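Local coordinates for mRNA interferase RelE (Escherichia coli, PDB 4FXI), which cleaves mRNA in the ribosomal A site with high codon specificity, shutting down translation during amino acid starvation as the toxin of a toxin-antitoxin pair, at residues A[5-8]-A[9-13]; A[16-19]-A[20-24]. The protein carries 1 engineered substitution. All coordinates share one frame; numbering follows the deposited sequence.

Interaction 1: A[5-8]-A[9-13]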
# COMPACT_ATOMS: atom_id res chain seq x y z
N LEU A 5 4.73 8.81 6.90
CA LEU A 5 4.53 8.15 5.61
C LEU A 5 5.77 8.26 4.72
O LEU A 5 6.44 9.29 4.71
CB LEU A 5 3.33 8.77 4.87
CG LEU A 5 3.07 8.35 3.42
CD1 LEU A 5 2.63 6.87 3.34
CD2 LEU A 5 2.02 9.24 2.78
N ASP A 6 6.07 7.19 3.99
CA ASP A 6 7.16 7.21 3.02
C ASP A 6 6.75 6.31 1.86
O ASP A 6 5.96 5.39 2.05
CB ASP A 6 8.46 6.70 3.67
CG ASP A 6 9.68 6.92 2.79
OD1 ASP A 6 9.69 7.90 2.02
OD2 ASP A 6 10.63 6.11 2.88
N PHE A 7 7.27 6.59 0.67
CA PHE A 7 6.98 5.79 -0.52
C PHE A 7 8.28 5.25 -1.08
O PHE A 7 9.30 5.95 -1.11
CB PHE A 7 6.40 6.68 -1.64
CG PHE A 7 4.94 6.94 -1.52
CD1 PHE A 7 4.46 7.95 -0.70
CD2 PHE A 7 4.04 6.23 -2.28
CE1 PHE A 7 3.10 8.20 -0.61
CE2 PHE A 7 2.67 6.48 -2.20
CZ PHE A 7 2.20 7.47 -1.36
N ASP A 8 8.23 4.01 -1.57
CA ASP A 8 9.26 3.53 -2.48
C ASP A 8 9.20 4.42 -3.71
O ASP A 8 8.10 4.78 -4.15
CB ASP A 8 8.97 2.09 -2.89
CG ASP A 8 10.06 1.50 -3.77
OD1 ASP A 8 10.08 1.79 -4.98
OD2 ASP A 8 10.88 0.72 -3.24
N GLU A 9 10.36 4.78 -4.26
CA GLU A 9 10.44 5.62 -5.46
C GLU A 9 9.50 5.14 -6.56
O GLU A 9 8.78 5.93 -7.15
CB GLU A 9 11.87 5.67 -6.00
CG GLU A 9 12.96 5.49 -4.96
CD GLU A 9 13.25 6.74 -4.15
OE1 GLU A 9 12.41 7.67 -4.15
OE2 GLU A 9 14.32 6.80 -3.51
N ARG A 10 9.51 3.83 -6.80
CA ARG A 10 8.66 3.26 -7.85
C ARG A 10 7.19 3.32 -7.48
O ARG A 10 6.33 3.53 -8.33
CB ARG A 10 9.09 1.82 -8.15
CG ARG A 10 10.52 1.72 -8.61
CD ARG A 10 11.10 0.35 -8.35
NE ARG A 10 11.28 0.08 -6.92
CZ ARG A 10 12.11 -0.83 -6.43
NH1 ARG A 10 12.85 -1.57 -7.25
NH2 ARG A 10 12.20 -1.01 -5.12
N ALA A 11 6.90 3.17 -6.19
CA ALA A 11 5.51 3.25 -5.73
C ALA A 11 4.97 4.67 -5.83
O ALA A 11 3.78 4.86 -6.09
CB ALA A 11 5.37 2.71 -4.31
N LEU A 12 5.82 5.67 -5.62
CA LEU A 12 5.34 7.05 -5.71
C LEU A 12 5.00 7.40 -7.16
O LEU A 12 4.04 8.13 -7.43
CB LEU A 12 6.35 8.03 -5.13
CG LEU A 12 5.87 9.49 -5.06
CD1 LEU A 12 4.60 9.61 -4.22
CD2 LEU A 12 6.97 10.40 -4.53
N LYS A 13 5.78 6.89 -8.10
CA LYS A 13 5.47 7.09 -9.51
C LYS A 13 4.14 6.45 -9.88
O LYS A 13 3.32 7.06 -10.58
CB LYS A 13 6.60 6.57 -10.39
CG LYS A 13 7.90 7.35 -10.25
CD LYS A 13 9.04 6.66 -10.99
CE LYS A 13 10.37 7.37 -10.75
NZ LYS A 13 11.51 6.57 -11.24
O HOH W 1 9.59 8.45 -2.35

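Interaction 2: A[16-19]-A[20-24]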
# COMPACT_ATOMS: atom_id res chain seq x y z
N ARG A 16 1.30 8.67 -8.66
CA ARG A 16 1.00 9.86 -9.45
C ARG A 16 0.40 9.53 -10.82
O ARG A 16 -0.32 10.35 -11.40
CB ARG A 16 2.23 10.77 -9.57
CG ARG A 16 3.04 10.90 -8.27
CD ARG A 16 2.91 12.26 -7.58
NE ARG A 16 1.59 12.48 -7.00
CZ ARG A 16 1.35 12.92 -5.76
NH1 ARG A 16 2.34 13.20 -4.93
NH2 ARG A 16 0.10 13.07 -5.35
N LYS A 17 0.67 8.33 -11.33
CA LYS A 17 0.09 7.90 -12.61
C LYS A 17 -1.36 7.44 -12.47
O LYS A 17 -2.11 7.42 -13.45
CB LYS A 17 0.93 6.78 -13.25
CG LYS A 17 2.20 7.27 -13.90
CD LYS A 17 2.72 6.25 -14.91
CE LYS A 17 3.93 6.78 -15.66
NZ LYS A 17 4.35 5.88 -16.77
N LEU A 18 -1.75 7.08 -11.26
CA LEU A 18 -3.11 6.66 -10.96
C LEU A 18 -4.17 7.63 -11.50
O LEU A 18 -3.94 8.84 -11.55
CB LEU A 18 -3.25 6.55 -9.44
CG LEU A 18 -3.79 5.31 -8.73
CD1 LEU A 18 -3.25 4.02 -9.31
CD2 LEU A 18 -3.43 5.43 -7.25
N GLY A 19 -5.32 7.11 -11.90
CA GLY A 19 -6.45 7.97 -12.23
C GLY A 19 -6.91 8.75 -11.02
O GLY A 19 -6.67 8.34 -9.87
N SER A 20 -7.57 9.88 -11.26
CA SER A 20 -7.96 10.79 -10.19
C SER A 20 -8.93 10.16 -9.18
O SER A 20 -8.72 10.24 -7.96
CB SER A 20 -8.57 12.07 -10.78
OG SER A 20 -8.84 13.02 -9.77
N THR A 21 -9.99 9.53 -9.67
CA THR A 21 -10.99 8.98 -8.77
C THR A 21 -10.44 7.83 -7.93
O THR A 21 -10.77 7.72 -6.75
CB THR A 21 -12.27 8.52 -9.52
OG1 THR A 21 -12.04 7.26 -10.15
CG2 THR A 21 -12.66 9.55 -10.57
N VAL A 22 -9.59 7.00 -8.52
CA VAL A 22 -8.99 5.88 -7.80
C VAL A 22 -7.97 6.34 -6.76
O VAL A 22 -7.91 5.81 -5.65
CB VAL A 22 -8.35 4.85 -8.77
CG1 VAL A 22 -7.49 3.84 -8.01
CG2 VAL A 22 -9.43 4.12 -9.55
N ARG A 23 -7.16 7.33 -7.11
CA ARG A 23 -6.19 7.86 -6.15
C ARG A 23 -6.88 8.45 -4.92
O ARG A 23 -6.45 8.22 -3.80
CB ARG A 23 -5.30 8.92 -6.79
CG ARG A 23 -4.22 9.45 -5.86
CD ARG A 23 -3.45 10.61 -6.48
NE ARG A 23 -2.91 10.27 -7.79
CZ ARG A 23 -3.34 10.77 -8.94
NH1 ARG A 23 -4.33 11.66 -8.96
NH2 ARG A 23 -2.78 10.38 -10.07
N GLU A 24 -7.96 9.20 -5.14
CA GLU A 24 -8.68 9.82 -4.03
C GLU A 24 -9.29 8.78 -3.11
O GLU A 24 -9.37 8.99 -1.89
CB GLU A 24 -9.77 10.78 -4.53
CG GLU A 24 -9.24 12.06 -5.20
CD GLU A 24 -8.31 12.87 -4.29
OE1 GLU A 24 -7.23 13.29 -4.77
OE2 GLU A 24 -8.65 13.10 -3.11

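Interaction 1: A[5-8]-A[9-13]
Asp8 and Arg10 meet through a paired, side-on salt bridge. Arg10 NE donates to Asp8 OD1 at 2.9 Å, and Arg10 NH2 donates to Asp8 OD2, also at 2.9 Å. Both acceptors are met on their syn sides, and the carboxylate and guanidinium planes are only 13° apart, so the two flat groups lie nearly in one plane and hold each other against rotation. OD1 carries a second load: Arg10 N approaches it from the anti side at 2.8 Å, which makes this one oxygen both capping acceptor and salt-bridge partner. With CG of Asp8 anti to the backbone N (chi1 -176°), the carboxylate swings forward to the first turn of the helix, while a bend at chi3 folds the Arg10 chain back onto it.

A separate apolar contact lies beside this polar one. Leu12 CD1 stands 3.8 Å from the centroid of the Phe7 ring, almost straight above it, a CH-pi contact over the face; nearer the backbone, Phe7 CB touches Leu12 CB at 3.7 Å. The backbone closes the turn through Leu12 N, which donates to Asp8 O at 2.9 Å. On another flank, a water lies within hydrogen-bonding reach of Phe7 O.

Further out, Phe7 also meets the ring of Trp15 and packs on Val75, and backbone hydrogen bonds of Asp6 and Asp8 to strand 72-78 hold the segment in the sheet. Strand 5-7 and helix 9-13 run at 92° to each other, and Asp8 takes the N-cap position between them, its carboxylate accepting from Arg10 N, here starting the first helix of the RelE fold.

Interaction 2: A[16-19]-A[20-24]
Leu18 and Arg23 carry the close part of this helix-to-helix turn. Leu18 CD2 lies 3.8 Å from Arg23 CA, and its CG meets Val22 CG1 at 4.0 Å, the two branched side chains crossing at about a right angle. The Arg23 chain runs extended as far as CD, with CG anti to the backbone N (chi1 -177°), then bends at chi3 and carries its guanidinium back over the turn. There NH2 comes within 2.8 Å of Arg16 O. Its NE donates a hydrogen bond to Trp15 O, so the arginine reaches back to the closing turn of the preceding helix. Gly19, at the N-cap position, supplies the regular backbone link: Arg23 N donates to Gly19 O at 3.0 Å, with an N-H...O angle of 161°.

The outer side is looser. Ser20 directs its CB away from 16-19, and the Arg16 guanidinium keeps its NH2 4.8 Å from Arg23 NE, a spacing of like charges without contact. Arg16, Gly19 and Ser20 are all exposed, whereas Leu18 is buried.

Leu18 and Val22 both rest on Tyr60, so the turn joining helix 9-17 to helix 20-35 is seated against the start of strand 60-67.

How the interactions relate
Helix 9-17 is shared by the two contacts: interaction 1 lies at its N-terminal start and interaction 2 at its C-terminal end, with centres 14 Å apart. They come in series along the chain on this one continuous helix, and only residues 14 and 15 separate them. Interaction 1 turns the chain out of edge strand 4-7 into the helix, and interaction 2 turns it on into helix 20-35. Trp15 links them physically, its ring meeting Phe7 and its carbonyl oxygen accepting a hydrogen bond from Arg23 NE. The side chains of Ala11 and Val22 lie about 11 and 8 Å from that of Arg61, an inferred transition-state stabiliser, so the second turn lies closer to it, though neither distance is a contact.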